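Local coordinates for protein flavoredoxin (Methanosarcina acetivorans, PDB 3BNK) that binds flavin mononucleotide as its cofactor and probably takes part in electron transport, at residues B[21-26]-B[57-63]; B[28-32]-B[92-97]; B[64-70]-B[106-110]; B[101-105]-B[117-121]. All blocks are in the same frame, centred on the assembly; numbering follows the deposited sequence.

Contact 1 of 4, residues B[21-26]-B[57-63]; sequences LGANVK and TPEGIAE. With FMN (flavin mononucleotide), chain D.
Leu-21 and Thr-57 meet methyl to methyl, the two side chains slanting across one another, with Leu-21 CD1 only 3.3 Å from Thr-57 CG2, tighter than an ordinary carbon contact. The rotation of the threonine explains how one small residue serves two surroundings. With CG2 anti to the backbone N and OG1 on the side of that nitrogen (chi1 -62°), the methyl faces the strand while the hydroxyl and the N-H face the FMN phosphate. Leu-21 CD1 also reaches tip to tip toward Ile-61 CD1 at 3.8 Å, and the ring of Phe-67 backs both residues. Further along strand 21-25, the small Ala-23 sets its CB against Ile-61 CG1 at 3.7 Å.

The strand and helix 57-63 run at 78° to each other, and they come closest at Gly-60. Because glycine has no side chain, Asn-24 O can lie 3.0 Å from Gly-60 CA, while Val-25 lays CG2 against the same carbon. Beyond it, Glu-63 crosses Val-25 at about a right angle. Its extended chain delivers OE1 to the backbone N-H of Lys-26, where the strand has ended; the bond measures 2.9 Å from Lys-26 N to Glu-63 OE1, is nearly straight (163°) and uses the syn lone pair.

The helix is thus held by apolar packing from Thr-57 to Ile-61 and by the carboxylate of Glu-63 further along. At Thr-57, OG1 and N both donate to FMN O2P, the former at a very short 2.5 Å, a double grip that suits a phosphate oxygen carrying negative charge.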
# COMPACT_ATOMS: atom_id res chain seq x y z
N LEU B 21 1.17 5.86 -12.52
CA LEU B 21 2.60 6.01 -12.43
C LEU B 21 3.12 6.65 -13.71
O LEU B 21 2.92 6.09 -14.81
CB LEU B 21 3.25 4.64 -12.19
CG LEU B 21 4.78 4.52 -12.03
CD1 LEU B 21 5.51 4.98 -13.25
CD2 LEU B 21 5.30 5.29 -10.83
N GLY B 22 3.76 7.80 -13.58
CA GLY B 22 4.28 8.55 -14.72
C GLY B 22 5.79 8.43 -14.86
O GLY B 22 6.53 8.51 -13.89
N ALA B 23 6.24 8.21 -16.09
CA ALA B 23 7.66 8.24 -16.41
C ALA B 23 7.89 8.68 -17.84
O ALA B 23 7.06 8.43 -18.74
CB ALA B 23 8.30 6.88 -16.14
N ASN B 24 8.99 9.40 -18.06
CA ASN B 24 9.47 9.63 -19.41
C ASN B 24 10.18 8.38 -19.88
O ASN B 24 10.99 7.81 -19.15
CB ASN B 24 10.42 10.83 -19.48
CG ASN B 24 9.69 12.15 -19.64
OD1 ASN B 24 8.46 12.23 -19.49
ND2 ASN B 24 10.44 13.19 -19.96
N VAL B 25 9.84 7.94 -21.09
CA VAL B 25 10.51 6.84 -21.75
C VAL B 25 10.87 7.37 -23.12
O VAL B 25 9.99 7.82 -23.86
CB VAL B 25 9.63 5.57 -21.86
CG1 VAL B 25 10.50 4.33 -22.13
CG2 VAL B 25 8.78 5.34 -20.60
N LYS B 26 12.17 7.37 -23.43
CA LYS B 26 12.71 7.97 -24.65
C LYS B 26 12.16 9.39 -24.88
O LYS B 26 11.78 9.76 -26.00
CB LYS B 26 12.44 7.08 -25.87
CG LYS B 26 13.23 5.77 -25.87
CD LYS B 26 12.67 4.82 -26.93
CE LYS B 26 13.15 3.40 -26.70
NZ LYS B 26 12.21 2.41 -27.31
N THR B 57 7.24 0.87 -18.76
CA THR B 57 7.55 1.91 -17.79
C THR B 57 8.97 1.81 -17.14
O THR B 57 9.64 2.83 -17.02
CB THR B 57 6.40 2.05 -16.75
OG1 THR B 57 5.19 2.43 -17.43
CG2 THR B 57 6.72 3.07 -15.66
N PRO B 58 9.42 0.58 -16.73
CA PRO B 58 10.72 0.46 -16.05
C PRO B 58 11.91 1.01 -16.82
O PRO B 58 12.80 1.60 -16.20
CB PRO B 58 10.89 -1.04 -15.83
CG PRO B 58 9.51 -1.57 -15.84
CD PRO B 58 8.76 -0.74 -16.84
N GLU B 59 11.94 0.82 -18.15
CA GLU B 59 12.98 1.43 -19.01
C GLU B 59 13.09 2.93 -18.78
O GLU B 59 14.18 3.46 -18.72
CB GLU B 59 12.68 1.24 -20.50
CG GLU B 59 12.46 -0.18 -20.95
CD GLU B 59 12.23 -0.27 -22.44
OE1 GLU B 59 12.65 0.66 -23.18
OE2 GLU B 59 11.63 -1.29 -22.87
N GLY B 60 11.94 3.60 -18.68
CA GLY B 60 11.90 5.03 -18.47
C GLY B 60 12.33 5.45 -17.08
O GLY B 60 13.09 6.42 -16.93
N ILE B 61 11.87 4.74 -16.06
CA ILE B 61 12.30 5.03 -14.70
C ILE B 61 13.82 4.80 -14.55
O ILE B 61 14.52 5.62 -13.95
CB ILE B 61 11.48 4.28 -13.62
CG1 ILE B 61 9.99 4.63 -13.77
CG2 ILE B 61 11.96 4.66 -12.23
CD1 ILE B 61 9.09 3.98 -12.74
N ALA B 62 14.33 3.72 -15.14
CA ALA B 62 15.78 3.47 -15.16
C ALA B 62 16.55 4.59 -15.88
O ALA B 62 17.59 5.01 -15.38
CB ALA B 62 16.09 2.09 -15.75
N GLU B 63 16.04 5.06 -17.02
CA GLU B 63 16.68 6.10 -17.83
C GLU B 63 16.81 7.41 -17.04
O GLU B 63 17.89 8.01 -16.95
CB GLU B 63 15.85 6.38 -19.11
CG GLU B 63 15.65 5.19 -20.10
CD GLU B 63 14.66 5.47 -21.28
OE1 GLU B 63 14.24 6.62 -21.50
OE2 GLU B 63 14.32 4.51 -22.01
N1 FMN D . 1.34 -3.47 -13.10
C2 FMN D . 2.44 -3.47 -12.26
O2 FMN D . 3.51 -3.88 -12.70
N3 FMN D . 2.33 -3.02 -10.96
C4 FMN D . 1.11 -2.56 -10.51
O4 FMN D . 1.02 -2.16 -9.35
C4A FMN D . -0.01 -2.56 -11.36
N5 FMN D . -1.24 -2.11 -10.91
C5A FMN D . -2.34 -2.09 -11.75
C6 FMN D . -3.56 -1.61 -11.26
C7 FMN D . -4.69 -1.59 -12.10
C7M FMN D . -5.95 -0.97 -11.58
C8 FMN D . -4.58 -2.05 -13.42
C8M FMN D . -5.70 -1.82 -14.41
C9 FMN D . -3.35 -2.52 -13.90
C9A FMN D . -2.22 -2.54 -13.07
N10 FMN D . -0.99 -3.00 -13.54
C10 FMN D . 0.11 -3.01 -12.67
C1' FMN D . -0.80 -3.39 -14.98
C2' FMN D . -0.11 -2.31 -15.81
O2' FMN D . -0.63 -1.03 -15.48
C3' FMN D . -0.34 -2.53 -17.30
O3' FMN D . 0.19 -3.76 -17.76
C4' FMN D . 0.17 -1.35 -18.13
O4' FMN D . -0.32 -1.48 -19.44
C5' FMN D . 1.68 -1.21 -18.17
O5' FMN D . 1.90 -0.04 -18.94
P FMN D . 3.28 0.25 -19.73
O1P FMN D . 3.64 -0.96 -20.53
O2P FMN D . 4.35 0.48 -18.70
O3P FMN D . 3.18 1.47 -20.60

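Contact 2 of 4, residues B[28-32]-B[92-97]. With FMN (flavin mononucleotide), chain D.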
# COMPACT_ATOMS: atom_id res chain seq x y z
N LYS B 28 9.42 10.78 -23.95
CA LYS B 28 7.95 10.89 -24.07
C LYS B 28 7.26 10.38 -22.81
O LYS B 28 7.65 9.37 -22.24
CB LYS B 28 7.46 10.12 -25.30
CG LYS B 28 6.03 10.43 -25.73
CD LYS B 28 5.81 10.20 -27.25
CE LYS B 28 6.19 8.79 -27.72
NZ LYS B 28 5.51 7.68 -26.97
N ALA B 29 6.21 11.09 -22.39
CA ALA B 29 5.51 10.75 -21.17
C ALA B 29 4.74 9.43 -21.31
O ALA B 29 4.06 9.17 -22.32
CB ALA B 29 4.58 11.87 -20.76
N ASN B 30 4.89 8.60 -20.28
CA ASN B 30 4.15 7.37 -20.18
C ASN B 30 3.41 7.34 -18.86
O ASN B 30 3.85 7.95 -17.89
CB ASN B 30 5.08 6.16 -20.30
CG ASN B 30 4.32 4.89 -20.61
OD1 ASN B 30 3.45 4.87 -21.48
ND2 ASN B 30 4.65 3.83 -19.90
N LEU B 31 2.26 6.67 -18.86
CA LEU B 31 1.49 6.40 -17.66
C LEU B 31 1.04 4.95 -17.63
O LEU B 31 0.60 4.42 -18.64
CB LEU B 31 0.28 7.34 -17.59
CG LEU B 31 0.78 8.78 -17.67
CD1 LEU B 31 0.00 9.63 -18.64
CD2 LEU B 31 0.94 9.43 -16.30
N MET B 32 1.16 4.32 -16.47
CA MET B 32 0.56 3.01 -16.24
C MET B 32 -0.21 3.02 -14.92
O MET B 32 0.16 3.73 -13.99
CB MET B 32 1.63 1.91 -16.24
CG MET B 32 2.71 2.06 -15.17
SD MET B 32 3.62 0.55 -14.89
CE MET B 32 2.70 -0.23 -13.57
N ASP B 92 0.74 5.26 -27.62
CA ASP B 92 1.12 6.54 -27.03
C ASP B 92 0.09 6.94 -25.98
O ASP B 92 -1.07 7.22 -26.30
CB ASP B 92 1.23 7.61 -28.13
CG ASP B 92 1.97 8.85 -27.67
OD1 ASP B 92 2.28 8.98 -26.46
OD2 ASP B 92 2.24 9.71 -28.54
N LYS B 93 0.52 6.94 -24.72
CA LYS B 93 -0.33 7.41 -23.62
C LYS B 93 -0.03 8.87 -23.22
O LYS B 93 -0.71 9.43 -22.37
CB LYS B 93 -0.27 6.45 -22.42
CG LYS B 93 -1.07 5.16 -22.64
CD LYS B 93 -0.91 4.14 -21.50
CE LYS B 93 0.42 3.41 -21.59
NZ LYS B 93 0.66 2.51 -20.44
N SER B 94 0.96 9.48 -23.88
CA SER B 94 1.38 10.88 -23.59
C SER B 94 0.30 11.91 -23.82
O SER B 94 0.36 13.00 -23.25
CB SER B 94 2.64 11.28 -24.38
OG SER B 94 2.42 11.33 -25.78
N GLY B 95 -0.70 11.57 -24.63
CA GLY B 95 -1.75 12.52 -24.99
C GLY B 95 -3.08 12.36 -24.29
O GLY B 95 -3.98 13.17 -24.50
N LEU B 96 -3.20 11.32 -23.46
CA LEU B 96 -4.45 11.02 -22.78
C LEU B 96 -4.84 12.11 -21.77
O LEU B 96 -6.02 12.42 -21.59
CB LEU B 96 -4.37 9.66 -22.08
CG LEU B 96 -5.53 8.65 -22.17
CD1 LEU B 96 -5.69 7.96 -20.84
CD2 LEU B 96 -6.87 9.26 -22.59
N PHE B 97 -3.81 12.68 -21.13
CA PHE B 97 -3.98 13.65 -20.05
C PHE B 97 -3.25 14.95 -20.38
O PHE B 97 -2.42 14.99 -21.31
CB PHE B 97 -3.43 13.09 -18.74
CG PHE B 97 -4.01 11.75 -18.32
CD1 PHE B 97 -3.23 10.60 -18.34
CD2 PHE B 97 -5.32 11.65 -17.88
CE1 PHE B 97 -3.75 9.35 -17.94
CE2 PHE B 97 -5.85 10.42 -17.48
CZ PHE B 97 -5.06 9.27 -17.51
N1 FMN D . 1.34 -3.47 -13.10
C2 FMN D . 2.44 -3.47 -12.26
O2 FMN D . 3.51 -3.88 -12.70
N3 FMN D . 2.33 -3.02 -10.96
C4 FMN D . 1.11 -2.56 -10.51
O4 FMN D . 1.02 -2.16 -9.35
C4A FMN D . -0.01 -2.56 -11.36
N5 FMN D . -1.24 -2.11 -10.91
C5A FMN D . -2.34 -2.09 -11.75
C6 FMN D . -3.56 -1.61 -11.26
C7 FMN D . -4.69 -1.59 -12.10
C7M FMN D . -5.95 -0.97 -11.58
C8 FMN D . -4.58 -2.05 -13.42
C8M FMN D . -5.70 -1.82 -14.41
C9 FMN D . -3.35 -2.52 -13.90
C9A FMN D . -2.22 -2.54 -13.07
N10 FMN D . -0.99 -3.00 -13.54
C10 FMN D . 0.11 -3.01 -12.67
C1' FMN D . -0.80 -3.39 -14.98
C2' FMN D . -0.11 -2.31 -15.81
O2' FMN D . -0.63 -1.03 -15.48
C3' FMN D . -0.34 -2.53 -17.30
O3' FMN D . 0.19 -3.76 -17.76
C4' FMN D . 0.17 -1.35 -18.13
O4' FMN D . -0.32 -1.48 -19.44
C5' FMN D . 1.68 -1.21 -18.17
O5' FMN D . 1.90 -0.04 -18.94
P FMN D . 3.28 0.25 -19.73
O1P FMN D . 3.64 -0.96 -20.53
O2P FMN D . 4.35 0.48 -18.70
O3P FMN D . 3.18 1.47 -20.60
O HOH W 1 3.22 6.81 -23.98
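The phosphate end of the FMN pocket joins strand 28-32 to loop 92-97, with Asn-30 and Lys-93 converging on one oxygen. Asn-30 ND2 donates to FMN O3P at 2.9 Å in an almost straight bond (170°), and Lys-93 NZ reaches the same oxygen at 2.7 Å. The lysine chain is extended except for a bend at chi3 (-77°), which brings its tip to the strand backbone, where NZ also donates to Leu-31 O at 2.6 Å. Val-86 O takes a further bond from this ammonium group. A long, flexible cation suits the place: it spans from loop to strand and would offset the phosphate charge.

The loop is shaped by two turns. Asp-92 OD1 accepts from the backbone N of Ser-94, which makes an Asx turn, and a type I turn follows from Lys-93 to Leu-96. The same oxygen takes a very short bond from Ser-94 OG and forms a salt bridge, at 3.5 Å, with the NZ of Lys-28, whose side chain bends twice to cross the carboxylate. Water 1 accepts from Lys-93 N at 2.8 Å and lies within hydrogen-bonding distance of both Ala-29 O and Asn-30 OD1.

Deeper down the packing turns apolar. Leu-31 CD1 abuts the Phe-97 ring at its edge, in the ring plane, 3.4 Å from Phe-97 CD1, while Leu-96 CB lies over one face. Ile-110 packs against both Leu-31 and Phe-97.

Contact 3 of 4, residues B[64-70]-B[106-110]; sequences NGSFSVN and TAPMI
The side-chain amide of Asn-70 receives the backbone N-H of Ile-110 from above its plane, 61° out of it, with Ile-110 N to Asn-70 OD1 at 3.1 Å. The nitrogen is used as well: ND2 donates, with the partner somewhat tilted from the amide plane, to Ser-68 OG on the same strand. Asn-116 ND2 is a further and stronger partner of OD1, and Leu-20 O one of ND2, so this buried amide is held from several directions and its rotation fixed. The other flat group, the Phe-67 ring, has Val-69 CG2 at its edge and sits on the face of the strand turned from segment 106-110.

Strand 66-70 belongs to the antiparallel barrel of this FMN-binding, flavin reductase-like fold, and residues 106-110 run alongside one face of it in nearly the same direction, 15° apart. The direct hydrogen bonds between the two pieces all involve a side chain, as expected for a segment laid over a strand and not added to its edge.

Ser-68 shows why small polar residues serve here. Its hydroxyl lies between the backbone N and the carbonyl carbon (chi1 61°), which aims OG at Pro-108 O, 2.5 Å away, from above the carbonyl plane. The CB of Ser-68 is also pressed against Met-109 CG at a tight 3.4 Å. Ala-107, with only a methyl, settles on the main chain, its CB 3.6 Å from Phe-67 C. Nearer the helix end of the strand, water 2 donates to Ser-66 O at 2.8 Å and to Thr-106 O at 3.0 Å.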
# COMPACT_ATOMS: atom_id res chain seq x y z
N ASN B 64 15.70 7.84 -16.46
CA ASN B 64 15.60 9.15 -15.85
C ASN B 64 15.88 9.20 -14.36
O ASN B 64 16.17 10.26 -13.82
CB ASN B 64 14.22 9.75 -16.12
CG ASN B 64 14.03 10.06 -17.57
OD1 ASN B 64 14.60 11.02 -18.09
ND2 ASN B 64 13.23 9.24 -18.25
N GLY B 65 15.76 8.06 -13.69
CA GLY B 65 15.93 8.03 -12.25
C GLY B 65 14.88 8.88 -11.57
O GLY B 65 15.16 9.53 -10.56
N SER B 66 13.67 8.88 -12.14
CA SER B 66 12.56 9.66 -11.61
C SER B 66 11.22 9.08 -12.05
O SER B 66 11.14 8.39 -13.06
CB SER B 66 12.67 11.13 -12.03
OG SER B 66 12.26 11.32 -13.37
N PHE B 67 10.18 9.40 -11.28
CA PHE B 67 8.82 9.00 -11.59
C PHE B 67 7.82 9.81 -10.76
O PHE B 67 8.19 10.51 -9.81
CB PHE B 67 8.63 7.48 -11.38
CG PHE B 67 8.77 7.03 -9.95
CD1 PHE B 67 7.66 6.97 -9.10
CD2 PHE B 67 10.02 6.63 -9.44
CE1 PHE B 67 7.79 6.53 -7.78
CE2 PHE B 67 10.16 6.19 -8.12
CZ PHE B 67 9.05 6.14 -7.28
N SER B 68 6.56 9.73 -11.15
CA SER B 68 5.50 10.35 -10.37
C SER B 68 4.44 9.33 -9.97
O SER B 68 4.24 8.32 -10.65
CB SER B 68 4.85 11.52 -11.12
OG SER B 68 4.27 11.08 -12.34
N VAL B 69 3.77 9.63 -8.87
CA VAL B 69 2.64 8.87 -8.39
C VAL B 69 1.47 9.84 -8.35
O VAL B 69 1.53 10.86 -7.67
CB VAL B 69 2.92 8.28 -6.99
CG1 VAL B 69 1.75 7.43 -6.52
CG2 VAL B 69 4.19 7.43 -7.00
N ASN B 70 0.42 9.51 -9.11
CA ASN B 70 -0.68 10.42 -9.43
C ASN B 70 -2.00 9.80 -8.99
O ASN B 70 -2.26 8.63 -9.27
CB ASN B 70 -0.75 10.70 -10.95
CG ASN B 70 0.49 11.40 -11.49
OD1 ASN B 70 0.65 12.61 -11.35
ND2 ASN B 70 1.36 10.63 -12.13
N THR B 106 11.70 15.66 -15.35
CA THR B 106 11.64 14.46 -16.18
C THR B 106 10.60 13.42 -15.73
O THR B 106 10.48 12.35 -16.33
CB THR B 106 13.03 13.82 -16.23
OG1 THR B 106 13.01 12.71 -17.12
CG2 THR B 106 13.42 13.33 -14.88
N ALA B 107 9.88 13.73 -14.66
CA ALA B 107 8.79 12.88 -14.20
C ALA B 107 7.44 13.51 -14.56
O ALA B 107 6.99 14.46 -13.93
CB ALA B 107 8.89 12.60 -12.71
N PRO B 108 6.76 12.95 -15.57
CA PRO B 108 5.54 13.56 -16.06
C PRO B 108 4.38 13.35 -15.07
O PRO B 108 4.16 12.25 -14.58
CB PRO B 108 5.29 12.84 -17.39
CG PRO B 108 5.92 11.50 -17.23
CD PRO B 108 7.09 11.70 -16.29
N MET B 109 3.68 14.44 -14.76
CA MET B 109 2.56 14.41 -13.81
C MET B 109 1.26 14.80 -14.49
O MET B 109 1.26 15.46 -15.53
CB MET B 109 2.84 15.31 -12.61
CG MET B 109 3.91 14.76 -11.69
SD MET B 109 4.45 15.92 -10.43
CE MET B 109 5.40 17.09 -11.42
N ILE B 110 0.15 14.36 -13.91
CA ILE B 110 -1.17 14.50 -14.54
C ILE B 110 -1.97 15.64 -13.90
O ILE B 110 -2.30 15.58 -12.71
CB ILE B 110 -2.00 13.20 -14.46
CG1 ILE B 110 -1.28 12.05 -15.17
CG2 ILE B 110 -3.41 13.41 -15.08
CD1 ILE B 110 -1.86 10.68 -14.87
O HOH W 2 10.67 9.48 -15.61

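Contact 4 of 4, residues B[101-105]-B[117-121]; sequences YGELK and LECRV
Glu-118 keeps CG anti to its own nitrogen (chi1 -178°) and its chain stretched beyond, which carries the carboxylate straight out from the strand to the turn at Gly-102 to Lys-105. Leu-104 is rotated differently, with CG anti to the carbonyl carbon, and its side chain slides past that of Glu-118 in the opposite direction. The carboxylate thus reaches the backbone of the turn, and the leucine that of the strand just beyond Glu-118.

Glu-118 OE2 accepts from Leu-104 N at 2.8 Å, fairly straight but from 53° above the carboxylate plane. The N-H of Glu-103 makes a weak bond to Glu-118 OE1 at 3.2 Å, and Tyr-141 OH binds the same oxygen. Water 3 completes the grip, accepting from Gly-102 N at 2.9 Å and donating to Glu-118 OE2 at 2.6 Å. Such a set of donors would favour the ionised carboxylate in this buried place. Gly-102, lacking a side chain, lets OE1 come 3.7 Å from its CA.

In return, Leu-104 lays CD1 against the strand, 3.4 Å from Cys-119 O and 4.0 Å from Arg-120 CB. Glu-103 turns its own acid outward to a salt bridge with Lys-6 of the second subunit.

Residues 102 to 105 form a type I beta turn, closed by Lys-105 N to Gly-102 O at 2.9 Å, with the N-H groups of its two central residues, Glu-103 (weakly) and Leu-104, held by an acidic side chain from strand 115-126 of the flavin reductase-like barrel.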
# COMPACT_ATOMS: atom_id res chain seq x y z
N TYR B 101 5.29 19.03 -15.70
CA TYR B 101 6.51 18.60 -15.07
C TYR B 101 6.83 19.52 -13.90
O TYR B 101 6.21 20.58 -13.74
CB TYR B 101 7.66 18.59 -16.09
CG TYR B 101 7.55 17.47 -17.10
CD1 TYR B 101 6.83 17.65 -18.30
CD2 TYR B 101 8.15 16.23 -16.88
CE1 TYR B 101 6.72 16.62 -19.25
CE2 TYR B 101 8.05 15.19 -17.82
CZ TYR B 101 7.33 15.39 -19.00
OH TYR B 101 7.22 14.38 -19.94
N GLY B 102 7.78 19.09 -13.07
CA GLY B 102 8.16 19.84 -11.87
C GLY B 102 9.66 19.95 -11.74
O GLY B 102 10.37 19.95 -12.75
N GLU B 103 10.13 19.99 -10.50
CA GLU B 103 11.54 20.28 -10.16
C GLU B 103 12.54 19.28 -10.73
O GLU B 103 13.68 19.64 -11.06
CB GLU B 103 11.72 20.39 -8.64
CG GLU B 103 10.98 21.57 -7.97
CD GLU B 103 11.01 21.52 -6.43
OE1 GLU B 103 11.75 20.71 -5.84
OE2 GLU B 103 10.28 22.33 -5.80
N LEU B 104 12.11 18.03 -10.87
CA LEU B 104 12.97 16.97 -11.40
C LEU B 104 12.99 16.97 -12.93
O LEU B 104 13.80 16.27 -13.53
CB LEU B 104 12.54 15.60 -10.87
CG LEU B 104 12.60 15.37 -9.36
CD1 LEU B 104 12.18 13.96 -9.04
CD2 LEU B 104 13.98 15.69 -8.73
N LYS B 105 12.09 17.73 -13.54
CA LYS B 105 12.11 18.02 -14.99
C LYS B 105 11.63 16.86 -15.88
O LYS B 105 11.19 17.06 -17.01
CB LYS B 105 13.51 18.48 -15.45
CG LYS B 105 14.18 19.53 -14.53
CD LYS B 105 14.12 20.93 -15.11
CE LYS B 105 12.77 21.62 -14.93
NZ LYS B 105 12.62 22.84 -15.84
N LEU B 117 2.82 13.10 -6.63
CA LEU B 117 4.07 12.96 -5.91
C LEU B 117 5.21 12.76 -6.90
O LEU B 117 5.25 11.77 -7.62
CB LEU B 117 4.01 11.81 -4.89
CG LEU B 117 2.78 11.72 -3.98
CD1 LEU B 117 2.88 10.54 -3.00
CD2 LEU B 117 2.46 13.05 -3.21
N GLU B 118 6.13 13.73 -6.93
CA GLU B 118 7.25 13.74 -7.86
C GLU B 118 8.46 13.11 -7.16
O GLU B 118 8.90 13.61 -6.13
CB GLU B 118 7.53 15.18 -8.31
CG GLU B 118 8.65 15.36 -9.33
CD GLU B 118 8.91 16.84 -9.66
OE1 GLU B 118 8.55 17.72 -8.84
OE2 GLU B 118 9.48 17.12 -10.74
N CYS B 119 8.97 12.00 -7.70
CA CYS B 119 9.91 11.17 -6.94
C CYS B 119 11.25 10.95 -7.60
O CYS B 119 11.34 10.71 -8.81
CB CYS B 119 9.28 9.82 -6.57
SG CYS B 119 7.67 9.99 -5.76
N ARG B 120 12.30 11.02 -6.78
CA ARG B 120 13.64 10.75 -7.26
C ARG B 120 14.10 9.37 -6.86
O ARG B 120 14.11 9.04 -5.68
CB ARG B 120 14.63 11.79 -6.75
CG ARG B 120 15.84 11.89 -7.67
CD ARG B 120 17.13 11.92 -6.93
NE ARG B 120 17.36 13.16 -6.22
CZ ARG B 120 17.51 13.24 -4.90
NH1 ARG B 120 17.46 12.14 -4.15
NH2 ARG B 120 17.73 14.41 -4.33
N VAL B 121 14.45 8.55 -7.84
CA VAL B 121 14.89 7.19 -7.55
C VAL B 121 16.11 7.24 -6.65
O VAL B 121 17.09 7.93 -6.95
CB VAL B 121 15.16 6.36 -8.83
CG1 VAL B 121 15.77 5.03 -8.48
CG2 VAL B 121 13.87 6.16 -9.62
O HOH W 3 8.84 16.43 -13.14

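From the N terminus, strands 16-25 and 28-41 supply the first halves of contacts 1 and 2. Contact 1 closes when the chain returns as helix 57-64. Strand 66-71 then opens contact 3 within the still open loop of contact 2, which residues 92-97 close, so contacts 1 and 2 cross, as do contacts 2 and 3. Residues 101-105 open contact 4 before 106-110 close contact 3, giving another crossing, and strand 115-126 closes the last loop. Contact 1 precedes contacts 3 and 4 in series, as contact 2 precedes contact 4. Contacts 1 and 2 share the FMN, whereas contacts 3 and 4 tie the stretch from 101 to 110, with the short strand 109-110, to the main sheet.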